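Local coordinates for probable oxidoreductase protein (Rhizobium etli, PDB 4FB5) that probably acts as an oxidoreductase of the GFO/IDH/MocA family, binding a nucleotide cofactor on a Rossmann-type domain, at residues R281-I286 with L294-R299; M300-L305 with K319-P324; Y152-N157 with L340-L345. One frame throughout, in Å; residues are numbered along the deposited sequence.

The large mixed sheet carries contacts 1 and 2, which come in series along the chain: the hairpin of strands 281-288 and 291-296 closes before that of strands 302-307 and 316-321 opens. Their centres lie about 11 Å apart, and strands 291-296 and 302-307 are neighbours, joined by a probable hydrogen bond from L294 N to E304 O. Contact 3, about 14 Å from each, spans 182 residues and encloses both hairpins in its loop. It meets them through N157, close to Y295 and M300, and through Y154, packed on I282 and Q297. The loop entering helix 158-168 is thus tied to the sheet, and all three contacts reach the third subunit.

Contact 1 (R281-I286 with L294-R299); sequences RIALQI and LYDQER
The guanidinium of R281 carries the methyl CB of A283 over the centre of one face, 3.6 Å above its plane, while D296 OD1 approaches NH1 obliquely in a salt bridge of 2.9 Å, the carboxylate plane turned 61° from it. Around the Y295 ring, Q297 OE1 lies at the edge and in plane, and I282 O comes in obliquely. R281 sends its chain out extended from a chi1 of 168°, CG lying beside the carbonyl carbon, and crosses D296 at about a right angle. D296 OD2 takes the amide of E298 at 3.0 Å, forming an Asx turn, so one carboxylate serves both strand and turn. Putting an alanine at D296 would probably leave R281 NH1 without its mate on this strand and the E298 amide without its side-chain acceptor. L284 and Y295 form the antiparallel hydrogen-bonded pair, L284 N reaching Y295 O at 2.9 Å, and Q297 N closes on I282 O at 2.9 Å. Beyond this, Q297 CB lies beside I282 CB at 3.7 Å, and Q285 CG meets L294 CD2. R281 has a second salt bridge, to E181 on strand 175-183, while E298 OE1 accepts from the backbone of K279 and G280. The hairpin is flanked by that strand and strand 302-307; helix 158-168 covers Y295, and helix 206-221 packs on I282 and L284.

Contact 2 (M300-L305 with K319-P324); sequences MNEFEL and KILAAP
F303 and I320 lie side by side on one face of the hairpin, both pointing the same way, with F303 CZ 3.7 Å from I320 CD1 and F303 CE2 3.8 Å from I320 CG2. The phenyl is placed there by a chi1 of 71°, which sets CG between the backbone N and the carbonyl carbon and lets the ring run along the isoleucine. L305 adds its CB to the same methyl, I320 CD1, at 4.0 Å, so this methyl touches both an aromatic and an aliphatic side chain. On the other face, the aliphatic part of K319 passes the E302 carboxylate: E302 OE1 stands 3.5 Å from K319 CD, whereas the ammonium NZ stays 4.6 Å from E302 OE1, beyond a salt bridge, although the opposite charges probably still attract. L321 CD2 packs alongside E302 CB on this face. Behind the side chains, the backbone fixes the register. F303 and I320 form the hydrogen-bonded pair, with I320 N reaching F303 O at 2.9 Å almost straight down the carbonyl bond and a longer return bond from F303 N to I320 O. A322 N adds a bond to N301 O at 2.9 Å, just past the paired strands. E302 OE1 has a weak, long ion-pair partner in R299. The hairpin ends the sheet within this chain, but K319 pairs with an antiparallel strand of the fourth subunit, carrying the sheet across the interface; strand 291-296 flanks the inner side, and helix 158-168 covers F303 and A322.

Contact 3 (Y152-N157 with L340-L345); sequences YNYIQN and LGFNDL
A short 3-10 turn, Y154-Q156, followed by N157 at the N-cap of helix 158-168, meets the start of helix 344-358 through L345 and through F342 just before it. L345 buries the most surface of these residues: its CD2 sits 3.5 Å from N157 CA and 3.7 Å from N157 CB, while its CD1 reaches the Y154 ring at CD1, 4.3 Å away. The turn itself is shaped by the bond from Q156 N to N153 O. Y154 and F342 form an oblique aromatic pair, planes 51° apart and centroids 5.8 Å apart, in which Y154 CE1 lies at the edge of the F342 ring, in its plane. N153 completes this cluster: a chi1 of 41° turns its amide back so that ND2 lies over the centre of one face of the Y154 ring, 3.6 Å above the plane, and also 3.7 Å from F342 CE1. The amide plane stands nearly upright, 83°, against the F342 ring. The other end of N153, OD1, accepts from K346 NZ. On the opposing segment, D344 OD2 accepts from G341 N at 2.9 Å. N157 OD1 caps the amide of V159, while its ND2 donates to the carbonyl of M300, so one side chain holds the helix start to the hairpin region. Farther out, F342 meets H338 of the third subunit edge-to-face, and Y154 does the same with H213 of helix 206-221. The contact therefore joins the loop between strand 148-150 and helix 158-168 to the beginning of helix 344-358, with helix 206-221 alongside.

Contact 1 (R281-I286 with L294-R299)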
# COMPACT_ATOMS: atom_id res chain seq x y z
N ARG A 281 12.47 8.71 3.74
CA ARG A 281 12.47 7.41 3.12
C ARG A 281 13.85 6.77 3.17
O ARG A 281 14.85 7.38 2.77
CB ARG A 281 12.05 7.52 1.67
CG ARG A 281 12.29 6.24 0.82
CD ARG A 281 11.59 6.45 -0.50
NE ARG A 281 11.96 5.57 -1.59
CZ ARG A 281 11.27 4.48 -1.92
NH1 ARG A 281 10.18 4.15 -1.23
NH2 ARG A 281 11.67 3.73 -2.94
N ILE A 282 13.90 5.52 3.62
CA ILE A 282 15.05 4.68 3.42
C ILE A 282 14.45 3.40 2.96
O ILE A 282 13.67 2.80 3.72
CB ILE A 282 15.74 4.40 4.75
CG1 ILE A 282 16.28 5.71 5.33
CG2 ILE A 282 16.80 3.37 4.56
CD1 ILE A 282 16.95 5.59 6.67
N ALA A 283 14.76 2.98 1.74
CA ALA A 283 14.09 1.80 1.20
C ALA A 283 15.13 0.77 0.94
O ALA A 283 16.13 1.00 0.24
CB ALA A 283 13.33 2.11 -0.06
N LEU A 284 14.92 -0.38 1.51
CA LEU A 284 15.91 -1.41 1.42
C LEU A 284 15.28 -2.66 0.85
O LEU A 284 14.23 -3.08 1.32
CB LEU A 284 16.44 -1.63 2.81
CG LEU A 284 17.29 -2.83 3.11
CD1 LEU A 284 18.55 -2.69 2.35
CD2 LEU A 284 17.55 -2.80 4.61
N GLN A 285 15.87 -3.19 -0.22
CA GLN A 285 15.41 -4.45 -0.80
C GLN A 285 16.57 -5.44 -0.81
O GLN A 285 17.66 -5.12 -1.27
CB GLN A 285 14.86 -4.29 -2.22
CG GLN A 285 13.86 -3.15 -2.40
CD GLN A 285 13.71 -2.77 -3.90
OE1 GLN A 285 14.18 -1.70 -4.35
NE2 GLN A 285 13.07 -3.67 -4.68
N ILE A 286 16.33 -6.64 -0.29
CA ILE A 286 17.38 -7.66 -0.19
C ILE A 286 17.00 -8.93 -0.94
O ILE A 286 15.96 -9.47 -0.71
CB ILE A 286 17.61 -8.06 1.23
CG1 ILE A 286 17.80 -6.82 2.11
CG2 ILE A 286 18.79 -9.00 1.30
CD1 ILE A 286 17.68 -7.15 3.60
N LEU A 294 11.79 -6.67 1.94
CA LEU A 294 11.54 -5.26 1.68
C LEU A 294 11.32 -4.52 2.98
O LEU A 294 10.65 -5.06 3.89
CB LEU A 294 10.31 -5.10 0.80
CG LEU A 294 10.28 -6.00 -0.45
CD1 LEU A 294 9.03 -5.77 -1.27
CD2 LEU A 294 11.57 -5.95 -1.37
N TYR A 295 11.89 -3.30 3.09
CA TYR A 295 11.71 -2.45 4.24
C TYR A 295 11.69 -1.01 3.79
O TYR A 295 12.35 -0.69 2.86
CB TYR A 295 12.83 -2.68 5.24
CG TYR A 295 12.85 -1.64 6.32
CD1 TYR A 295 11.97 -1.69 7.40
CD2 TYR A 295 13.68 -0.56 6.21
CE1 TYR A 295 11.96 -0.67 8.38
CE2 TYR A 295 13.64 0.46 7.14
CZ TYR A 295 12.82 0.38 8.21
OH TYR A 295 12.94 1.33 9.11
N ASP A 296 10.94 -0.16 4.47
CA ASP A 296 10.81 1.24 4.13
C ASP A 296 10.59 2.06 5.41
O ASP A 296 9.49 2.00 5.98
CB ASP A 296 9.61 1.46 3.23
CG ASP A 296 9.64 2.86 2.54
OD1 ASP A 296 9.40 2.90 1.30
OD2 ASP A 296 9.89 3.91 3.22
N GLN A 297 11.61 2.84 5.81
CA GLN A 297 11.60 3.72 6.97
C GLN A 297 10.33 4.56 7.17
O GLN A 297 10.06 5.02 8.27
CB GLN A 297 12.78 4.69 6.87
CG GLN A 297 13.11 5.38 8.17
CD GLN A 297 13.52 4.36 9.26
OE1 GLN A 297 14.20 3.36 8.98
NE2 GLN A 297 13.10 4.62 10.48
N GLU A 298 9.59 4.81 6.10
CA GLU A 298 8.41 5.68 6.20
C GLU A 298 7.23 4.94 6.85
O GLU A 298 6.26 5.57 7.26
CB GLU A 298 8.05 6.31 4.84
CG GLU A 298 8.87 7.57 4.50
CD GLU A 298 8.51 8.22 3.13
OE1 GLU A 298 8.93 9.39 2.92
OE2 GLU A 298 7.83 7.58 2.28
N ARG A 299 7.34 3.62 6.87
CA ARG A 299 6.52 2.67 7.63
C ARG A 299 7.50 1.80 8.42
O ARG A 299 7.55 0.58 8.29
CB ARG A 299 5.70 1.84 6.67
CG ARG A 299 4.71 2.70 5.94
CD ARG A 299 3.72 1.93 5.12
NE ARG A 299 4.39 1.09 4.13
CZ ARG A 299 5.07 1.56 3.10
NH1 ARG A 299 5.24 2.88 2.95
NH2 ARG A 299 5.63 0.70 2.27
O HOH W 1 9.06 1.98 -1.45

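Contact 2 (M300-L305 with K319-P324)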
# COMPACT_ATOMS: atom_id res chain seq x y z
N MSE A 300 8.35 2.49 9.15
CA MSE A 300 9.29 2.00 10.14
C MSE A 300 8.87 0.71 10.92
O MSE A 300 9.70 -0.08 11.41
CB MSE A 300 9.32 3.11 11.15
CG MSE A 300 10.63 3.55 11.48
SE MSE A 300 10.68 4.31 13.31
CE MSE A 300 9.08 5.49 13.25
N ASN A 301 7.57 0.56 11.10
CA ASN A 301 7.14 -0.50 11.98
C ASN A 301 6.70 -1.77 11.25
O ASN A 301 5.98 -2.53 11.78
CB ASN A 301 6.11 0.02 12.99
CG ASN A 301 6.75 0.98 13.99
OD1 ASN A 301 6.55 2.18 13.93
ND2 ASN A 301 7.58 0.44 14.89
N GLU A 302 7.18 -1.96 10.04
CA GLU A 302 6.83 -3.16 9.28
C GLU A 302 7.95 -3.52 8.33
O GLU A 302 8.89 -2.75 8.14
CB GLU A 302 5.49 -3.01 8.53
CG GLU A 302 5.38 -1.72 7.77
CD GLU A 302 4.06 -1.56 7.04
OE1 GLU A 302 4.05 -1.78 5.79
OE2 GLU A 302 3.03 -1.18 7.70
N PHE A 303 7.89 -4.74 7.81
CA PHE A 303 8.69 -5.14 6.68
C PHE A 303 8.00 -6.28 6.01
O PHE A 303 7.07 -6.82 6.53
CB PHE A 303 10.10 -5.49 7.07
CG PHE A 303 10.20 -6.75 7.82
CD1 PHE A 303 10.72 -7.91 7.19
CD2 PHE A 303 9.83 -6.79 9.16
CE1 PHE A 303 10.82 -9.10 7.88
CE2 PHE A 303 9.93 -7.97 9.86
CZ PHE A 303 10.43 -9.14 9.23
N GLU A 304 8.46 -6.58 4.82
CA GLU A 304 7.81 -7.55 3.98
C GLU A 304 8.83 -8.62 3.68
O GLU A 304 9.94 -8.30 3.30
CB GLU A 304 7.36 -6.90 2.67
CG GLU A 304 6.32 -5.85 2.79
CD GLU A 304 5.77 -5.45 1.43
OE1 GLU A 304 5.12 -6.28 0.76
OE2 GLU A 304 5.99 -4.29 0.99
N LEU A 305 8.43 -9.88 3.86
CA LEU A 305 9.32 -11.04 3.72
C LEU A 305 8.75 -12.08 2.79
O LEU A 305 7.62 -12.53 2.99
CB LEU A 305 9.55 -11.69 5.10
CG LEU A 305 10.17 -13.10 5.09
CD1 LEU A 305 11.60 -13.01 4.81
CD2 LEU A 305 9.99 -13.82 6.40
N LYS A 319 3.57 -9.15 4.99
CA LYS A 319 3.68 -7.89 5.71
C LYS A 319 3.69 -8.17 7.23
O LYS A 319 2.66 -8.48 7.84
CB LYS A 319 2.54 -6.94 5.30
CG LYS A 319 2.66 -5.48 5.86
CD LYS A 319 2.01 -4.49 4.88
CE LYS A 319 0.77 -3.89 5.43
NZ LYS A 319 -0.10 -3.27 4.37
N ILE A 320 4.86 -8.08 7.83
CA ILE A 320 5.01 -8.41 9.23
C ILE A 320 5.12 -7.17 10.10
O ILE A 320 6.05 -6.38 9.92
CB ILE A 320 6.29 -9.24 9.40
CG1 ILE A 320 6.16 -10.52 8.59
CG2 ILE A 320 6.59 -9.50 10.93
CD1 ILE A 320 7.44 -11.26 8.52
N LEU A 321 4.19 -7.00 11.06
CA LEU A 321 4.17 -5.81 11.93
C LEU A 321 5.02 -5.91 13.20
O LEU A 321 5.03 -6.95 13.92
CB LEU A 321 2.75 -5.43 12.26
CG LEU A 321 1.80 -5.32 11.04
CD1 LEU A 321 0.37 -5.03 11.49
CD2 LEU A 321 2.23 -4.30 9.93
N ALA A 322 5.75 -4.85 13.49
CA ALA A 322 6.60 -4.82 14.68
C ALA A 322 5.85 -5.33 15.92
O ALA A 322 4.72 -4.87 16.21
CB ALA A 322 7.13 -3.43 14.91
N ALA A 323 6.47 -6.28 16.62
CA ALA A 323 5.78 -6.98 17.75
C ALA A 323 6.68 -7.25 18.94
O ALA A 323 7.88 -7.17 18.82
CB ALA A 323 5.09 -8.28 17.28
N PRO A 324 6.11 -7.57 20.11
CA PRO A 324 6.94 -7.83 21.30
C PRO A 324 8.04 -8.87 21.08
O PRO A 324 9.11 -8.72 21.68
CB PRO A 324 5.92 -8.36 22.29
CG PRO A 324 4.66 -7.58 21.93
CD PRO A 324 4.67 -7.60 20.42

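Contact 3 (Y152-N157 with L340-L345)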
# COMPACT_ATOMS: atom_id res chain seq x y z
N TYR A 152 24.23 6.35 14.46
CA TYR A 152 23.64 5.74 13.31
C TYR A 152 22.40 5.01 13.82
O TYR A 152 22.42 3.79 13.94
CB TYR A 152 24.63 4.77 12.64
CG TYR A 152 25.70 5.47 11.84
CD1 TYR A 152 25.38 6.14 10.67
CD2 TYR A 152 27.04 5.47 12.26
CE1 TYR A 152 26.36 6.80 9.92
CE2 TYR A 152 28.02 6.14 11.54
CZ TYR A 152 27.67 6.80 10.36
OH TYR A 152 28.60 7.46 9.59
N ASN A 153 21.33 5.75 14.09
CA ASN A 153 20.18 5.15 14.81
C ASN A 153 19.28 4.20 14.03
O ASN A 153 18.69 3.31 14.60
CB ASN A 153 19.32 6.24 15.42
CG ASN A 153 19.17 7.39 14.51
OD1 ASN A 153 19.77 8.44 14.74
ND2 ASN A 153 18.45 7.20 13.40
N TYR A 154 19.17 4.38 12.72
CA TYR A 154 18.35 3.48 11.92
C TYR A 154 18.61 2.00 12.24
O TYR A 154 17.65 1.23 12.40
CB TYR A 154 18.49 3.82 10.44
CG TYR A 154 17.94 5.19 10.23
CD1 TYR A 154 16.59 5.45 10.50
CD2 TYR A 154 18.73 6.22 9.82
CE1 TYR A 154 16.07 6.69 10.33
CE2 TYR A 154 18.21 7.49 9.67
CZ TYR A 154 16.88 7.71 9.92
OH TYR A 154 16.35 8.98 9.77
N ILE A 155 19.90 1.65 12.36
CA ILE A 155 20.44 0.36 12.89
C ILE A 155 19.70 -0.22 14.08
O ILE A 155 19.63 -1.43 14.20
CB ILE A 155 21.92 0.52 13.34
CG1 ILE A 155 22.83 0.85 12.18
CG2 ILE A 155 22.48 -0.69 13.93
CD1 ILE A 155 22.33 0.33 10.83
N GLN A 156 19.14 0.60 14.95
CA GLN A 156 18.58 0.10 16.19
C GLN A 156 17.12 -0.28 16.14
O GLN A 156 16.59 -0.81 17.12
CB GLN A 156 18.75 1.11 17.33
CG GLN A 156 20.11 1.62 17.59
CD GLN A 156 21.09 0.55 17.97
OE1 GLN A 156 22.30 0.71 17.73
NE2 GLN A 156 20.60 -0.54 18.56
N ASN A 157 16.44 0.03 15.04
CA ASN A 157 15.03 -0.35 14.87
C ASN A 157 14.92 -1.82 15.15
O ASN A 157 15.72 -2.59 14.65
CB ASN A 157 14.60 -0.07 13.43
CG ASN A 157 13.09 -0.26 13.18
OD1 ASN A 157 12.37 -0.93 13.92
ND2 ASN A 157 12.63 0.32 12.08
N LEU A 340 6.65 2.05 17.19
CA LEU A 340 7.62 2.98 17.73
C LEU A 340 7.76 4.20 16.82
O LEU A 340 7.31 4.19 15.68
CB LEU A 340 8.99 2.32 17.83
CG LEU A 340 9.10 1.01 18.59
CD1 LEU A 340 10.53 0.87 19.02
CD2 LEU A 340 8.17 1.05 19.80
N GLY A 341 8.42 5.23 17.35
CA GLY A 341 8.62 6.50 16.66
C GLY A 341 10.08 6.70 16.35
O GLY A 341 10.91 5.97 16.84
N PHE A 342 10.43 7.69 15.54
CA PHE A 342 11.84 8.01 15.35
C PHE A 342 12.62 8.19 16.70
O PHE A 342 13.71 7.67 16.85
CB PHE A 342 11.97 9.19 14.39
CG PHE A 342 13.39 9.60 14.08
CD1 PHE A 342 14.13 8.94 13.12
CD2 PHE A 342 13.94 10.70 14.70
CE1 PHE A 342 15.45 9.33 12.79
CE2 PHE A 342 15.25 11.12 14.42
CZ PHE A 342 16.02 10.43 13.45
N ASN A 343 12.05 8.86 17.68
CA ASN A 343 12.81 9.10 18.94
C ASN A 343 13.07 7.81 19.72
O ASN A 343 14.11 7.67 20.40
CB ASN A 343 12.15 10.16 19.85
CG ASN A 343 11.84 11.46 19.11
OD1 ASN A 343 12.45 11.79 18.09
ND2 ASN A 343 10.86 12.18 19.60
N ASP A 344 12.14 6.86 19.60
CA ASP A 344 12.32 5.58 20.23
C ASP A 344 13.67 4.93 19.82
O ASP A 344 14.32 4.23 20.62
CB ASP A 344 11.08 4.70 20.03
CG ASP A 344 9.81 5.28 20.76
OD1 ASP A 344 9.97 5.88 21.87
OD2 ASP A 344 8.65 5.14 20.24
N LEU A 345 14.12 5.20 18.60
CA LEU A 345 15.37 4.64 18.13
C LEU A 345 16.60 5.23 18.81
O LEU A 345 17.65 4.61 18.82
CB LEU A 345 15.53 4.88 16.64
CG LEU A 345 14.41 4.45 15.71
CD1 LEU A 345 14.70 5.05 14.37
CD2 LEU A 345 14.35 2.95 15.62